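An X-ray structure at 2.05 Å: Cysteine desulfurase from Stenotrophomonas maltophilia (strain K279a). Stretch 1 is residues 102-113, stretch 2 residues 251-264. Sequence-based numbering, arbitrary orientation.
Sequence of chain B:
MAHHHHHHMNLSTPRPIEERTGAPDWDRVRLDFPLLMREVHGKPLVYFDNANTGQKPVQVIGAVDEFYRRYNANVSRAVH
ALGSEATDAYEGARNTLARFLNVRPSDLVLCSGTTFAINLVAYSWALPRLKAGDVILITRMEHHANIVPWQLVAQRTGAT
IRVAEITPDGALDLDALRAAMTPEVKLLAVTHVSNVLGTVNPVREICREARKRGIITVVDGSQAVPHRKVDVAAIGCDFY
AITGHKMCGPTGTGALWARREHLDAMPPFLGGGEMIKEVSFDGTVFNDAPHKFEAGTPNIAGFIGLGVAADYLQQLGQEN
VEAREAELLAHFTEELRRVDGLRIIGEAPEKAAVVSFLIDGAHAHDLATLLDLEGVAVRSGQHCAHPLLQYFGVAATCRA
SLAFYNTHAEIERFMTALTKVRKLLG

Stretch 1 102-113: NVRPSDLVLCSG
Stretch 2 251-264: TGTGALWARREHLD

Residues 108-111 and 254-258 form neighbouring antiparallel strands, their N-to-C directions 154° apart and their axes 4.5 Å apart at closest approach. The register pairs Leu 108 with Trp 257, Val 109 with Leu 256 and Leu 110 with Ala 255 (CA-CA 4.6, 5.0 and 4.4 Å). Val 109 and Leu 256 form the hydrogen-bonded pair: Val 109 N to Leu 256 O is 2.8 Å and Leu 256 N to Val 109 O is 2.7 Å, with N-H...O angles of 167° and 165°. Cys 111 N adds a nearly linear bond to Gly 254 O (3.0 Å, 176°). At the other end the bond from Ala 258 N to Asp 107 O is weak at 3.4 Å.

Side chains alternate between the sheet faces. Leu 108 (t, chi2 63°), Leu 110 (m, chi2 175°), Ala 255 and Trp 257 share one. The Leu 108 rotamer brings CD1 to 3.9 Å from both Ala 255 CB and Trp 257 CB. Trp 257 (chi1 175°, chi2 87°) places its indole against the loop before strand 108-111, where Val 103 (m) lays CG1 over the five-membered ring, 3.7 Å from its centroid and 26° off the normal. On the opposite face, Val 109 (chi1 180°) sets CG2 3.9 Å from CD2 of Leu 263 (m, chi2 167°), beside Leu 256 (t, chi2 72°).

Asp 107 (m, phi/psi -102/15) makes a salt bridge, OD1 to Arg 260 NH1 at 3.3 Å, with Arg 260 in t, p, t (chi1 -177°, chi2 74°, chi3 -166°). Its OD2 accepts from two waters: one accepts from Trp 257 NE1 (3.0 Å), the other weakly from Arg 260 N (2.7 Å).

Gly 254 (phi/psi 162/180) has no room for a side chain: an ideal CB would lie 2.6 Å from Gly 113 CA.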

# COMPACT_ATOMS: atom_id res chain seq x y z
N ASN B 102 -1.27 16.55 -15.60
CA ASN B 102 -0.56 17.75 -16.06
C ASN B 102 0.28 18.37 -14.94
O ASN B 102 0.25 19.58 -14.72
CB ASN B 102 -1.52 18.78 -16.66
CG ASN B 102 -0.81 19.82 -17.51
OD1 ASN B 102 0.13 19.49 -18.23
ND2 ASN B 102 -1.24 21.07 -17.41
N VAL B 103 1.04 17.53 -14.24
CA VAL B 103 1.94 17.97 -13.18
C VAL B 103 3.33 17.38 -13.44
O VAL B 103 3.50 16.47 -14.25
CB VAL B 103 1.46 17.57 -11.78
CG1 VAL B 103 0.05 18.07 -11.53
CG2 VAL B 103 1.56 16.05 -11.59
N ARG B 104 4.31 17.90 -12.71
CA ARG B 104 5.63 17.31 -12.86
C ARG B 104 5.72 16.05 -12.00
O ARG B 104 5.18 16.00 -10.89
CB ARG B 104 6.72 18.29 -12.47
CG ARG B 104 6.72 19.55 -13.32
CD ARG B 104 7.93 20.42 -13.05
NE ARG B 104 9.17 19.67 -13.20
CZ ARG B 104 10.37 20.24 -13.31
NH1 ARG B 104 11.46 19.48 -13.44
NH2 ARG B 104 10.49 21.56 -13.29
N PRO B 105 6.36 14.99 -12.52
CA PRO B 105 6.45 13.75 -11.73
C PRO B 105 7.25 13.92 -10.46
O PRO B 105 7.01 13.20 -9.48
CB PRO B 105 7.10 12.77 -12.71
CG PRO B 105 7.79 13.62 -13.72
CD PRO B 105 7.01 14.88 -13.83
N SER B 106 8.19 14.86 -10.43
CA SER B 106 8.97 15.13 -9.23
C SER B 106 8.11 15.61 -8.06
O SER B 106 8.53 15.49 -6.90
CB SER B 106 10.05 16.18 -9.54
OG SER B 106 11.18 16.01 -8.71
N ASP B 107 6.92 16.16 -8.34
CA ASP B 107 6.02 16.64 -7.31
C ASP B 107 4.87 15.68 -7.04
O ASP B 107 3.88 16.07 -6.41
CB ASP B 107 5.45 18.00 -7.70
CG ASP B 107 6.52 19.02 -8.04
OD1 ASP B 107 7.68 18.87 -7.57
OD2 ASP B 107 6.20 19.99 -8.77
N LEU B 108 4.98 14.43 -7.49
CA LEU B 108 3.90 13.46 -7.39
C LEU B 108 4.36 12.31 -6.51
O LEU B 108 5.26 11.54 -6.90
CB LEU B 108 3.48 12.97 -8.78
CG LEU B 108 2.19 12.17 -8.91
CD1 LEU B 108 0.98 13.02 -8.50
CD2 LEU B 108 2.06 11.66 -10.33
N VAL B 109 3.76 12.18 -5.34
CA VAL B 109 4.09 11.13 -4.39
C VAL B 109 3.13 9.97 -4.59
O VAL B 109 1.91 10.15 -4.55
CB VAL B 109 4.01 11.66 -2.94
CG1 VAL B 109 4.36 10.57 -1.95
CG2 VAL B 109 4.92 12.89 -2.77
N LEU B 110 3.68 8.78 -4.82
CA LEU B 110 2.89 7.57 -5.03
C LEU B 110 2.63 6.89 -3.69
O LEU B 110 3.55 6.75 -2.88
CB LEU B 110 3.61 6.62 -5.99
CG LEU B 110 4.04 7.20 -7.35
CD1 LEU B 110 4.84 6.22 -8.17
CD2 LEU B 110 2.81 7.67 -8.14
N CYS B 111 1.38 6.48 -3.46
CA CYS B 111 1.00 5.86 -2.19
C CYS B 111 -0.18 4.91 -2.43
O CYS B 111 -0.57 4.66 -3.57
CB CYS B 111 0.70 6.95 -1.15
SG CYS B 111 -0.57 8.11 -1.72
N SER B 112 -0.74 4.37 -1.35
CA SER B 112 -1.66 3.25 -1.45
C SER B 112 -3.11 3.66 -1.71
O SER B 112 -3.97 2.78 -1.75
CB SER B 112 -1.60 2.40 -0.18
OG SER B 112 -1.96 3.16 0.95
N GLY B 113 -3.38 4.94 -1.88
CA GLY B 113 -4.73 5.43 -2.13
C GLY B 113 -4.89 6.86 -1.67
O GLY B 113 -3.98 7.46 -1.09
N THR B 251 -5.69 -2.08 -7.20
CA THR B 251 -5.91 -1.69 -5.82
C THR B 251 -4.57 -1.36 -5.15
O THR B 251 -3.49 -1.70 -5.66
CB THR B 251 -6.65 -2.79 -5.06
OG1 THR B 251 -5.87 -3.98 -5.09
CG2 THR B 251 -8.05 -3.10 -5.72
N GLY B 252 -4.64 -0.67 -4.02
CA GLY B 252 -3.44 -0.26 -3.31
C GLY B 252 -2.58 0.76 -4.02
O GLY B 252 -1.37 0.79 -3.81
N THR B 253 -3.18 1.60 -4.87
CA THR B 253 -2.45 2.62 -5.63
C THR B 253 -3.19 3.95 -5.51
O THR B 253 -4.38 4.01 -5.21
CB THR B 253 -2.31 2.25 -7.11
OG1 THR B 253 -3.61 2.12 -7.69
CG2 THR B 253 -1.57 0.94 -7.30
N GLY B 254 -2.45 5.02 -5.78
CA GLY B 254 -2.96 6.37 -5.60
C GLY B 254 -1.80 7.34 -5.55
O GLY B 254 -0.64 6.96 -5.68
N ALA B 255 -2.13 8.61 -5.39
CA ALA B 255 -1.03 9.57 -5.43
C ALA B 255 -1.42 10.85 -4.70
O ALA B 255 -2.60 11.19 -4.58
CB ALA B 255 -0.61 9.88 -6.86
N LEU B 256 -0.39 11.55 -4.22
CA LEU B 256 -0.54 12.91 -3.69
C LEU B 256 0.31 13.86 -4.52
O LEU B 256 1.53 13.68 -4.61
CB LEU B 256 -0.12 12.97 -2.22
CG LEU B 256 -0.11 14.36 -1.58
CD1 LEU B 256 -1.55 14.87 -1.36
CD2 LEU B 256 0.72 14.44 -0.27
N TRP B 257 -0.33 14.84 -5.15
CA TRP B 257 0.38 15.96 -5.75
C TRP B 257 0.42 17.11 -4.76
O TRP B 257 -0.52 17.32 -3.99
CB TRP B 257 -0.30 16.45 -7.04
CG TRP B 257 0.39 17.69 -7.57
CD1 TRP B 257 1.47 17.73 -8.41
CD2 TRP B 257 0.10 19.06 -7.24
NE1 TRP B 257 1.85 19.03 -8.64
CE2 TRP B 257 1.02 19.87 -7.94
CE3 TRP B 257 -0.86 19.68 -6.42
CZ2 TRP B 257 1.02 21.26 -7.84
CZ3 TRP B 257 -0.87 21.06 -6.34
CH2 TRP B 257 0.06 21.84 -7.04
N ALA B 258 1.52 17.87 -4.79
CA ALA B 258 1.65 19.03 -3.91
C ALA B 258 2.55 20.05 -4.58
O ALA B 258 3.42 19.71 -5.39
CB ALA B 258 2.23 18.65 -2.54
N ARG B 259 2.36 21.32 -4.22
CA ARG B 259 3.32 22.34 -4.60
C ARG B 259 4.70 21.96 -4.07
O ARG B 259 4.83 21.39 -2.99
CB ARG B 259 2.89 23.70 -4.05
CG ARG B 259 1.48 24.08 -4.49
CD ARG B 259 1.04 25.32 -3.79
NE ARG B 259 2.02 26.39 -3.97
CZ ARG B 259 1.97 27.28 -4.96
NH1 ARG B 259 0.99 27.21 -5.85
NH2 ARG B 259 2.89 28.23 -5.04
N ARG B 260 5.73 22.27 -4.87
CA ARG B 260 7.09 21.88 -4.52
C ARG B 260 7.52 22.49 -3.19
O ARG B 260 8.23 21.85 -2.40
CB ARG B 260 8.07 22.30 -5.62
CG ARG B 260 9.51 21.85 -5.37
CD ARG B 260 9.60 20.37 -5.61
NE ARG B 260 10.83 19.75 -5.11
CZ ARG B 260 11.05 18.45 -5.18
NH1 ARG B 260 10.13 17.65 -5.73
NH2 ARG B 260 12.18 17.94 -4.70
N GLU B 261 7.12 23.74 -2.93
CA GLU B 261 7.51 24.41 -1.69
C GLU B 261 7.03 23.65 -0.45
O GLU B 261 7.71 23.66 0.58
CB GLU B 261 6.98 25.85 -1.66
CG GLU B 261 5.46 25.93 -1.62
CD GLU B 261 4.93 27.33 -1.41
OE1 GLU B 261 5.61 28.14 -0.74
OE2 GLU B 261 3.83 27.63 -1.91
N HIS B 262 5.87 23.00 -0.54
CA HIS B 262 5.38 22.23 0.60
C HIS B 262 6.16 20.93 0.76
O HIS B 262 6.53 20.55 1.87
CB HIS B 262 3.89 21.95 0.45
CG HIS B 262 3.05 23.19 0.40
ND1 HIS B 262 3.42 24.36 1.02
CD2 HIS B 262 1.86 23.44 -0.21
CE1 HIS B 262 2.50 25.28 0.80
NE2 HIS B 262 1.54 24.75 0.06
N LEU B 263 6.41 20.23 -0.35
CA LEU B 263 7.12 18.97 -0.24
C LEU B 263 8.51 19.17 0.35
O LEU B 263 9.01 18.33 1.11
CB LEU B 263 7.21 18.28 -1.60
CG LEU B 263 5.93 17.74 -2.22
CD1 LEU B 263 6.17 17.40 -3.68
CD2 LEU B 263 5.43 16.51 -1.46
N ASP B 264 9.15 20.29 0.03
CA ASP B 264 10.49 20.53 0.58
C ASP B 264 10.43 20.87 2.07
O ASP B 264 11.26 20.40 2.85
CB ASP B 264 11.20 21.63 -0.20
CG ASP B 264 11.56 21.20 -1.62
OD1 ASP B 264 11.58 19.98 -1.90
OD2 ASP B 264 11.83 22.08 -2.46
O HOH W 1 4.00 20.00 -10.43
O HOH W 2 4.98 22.13 -7.45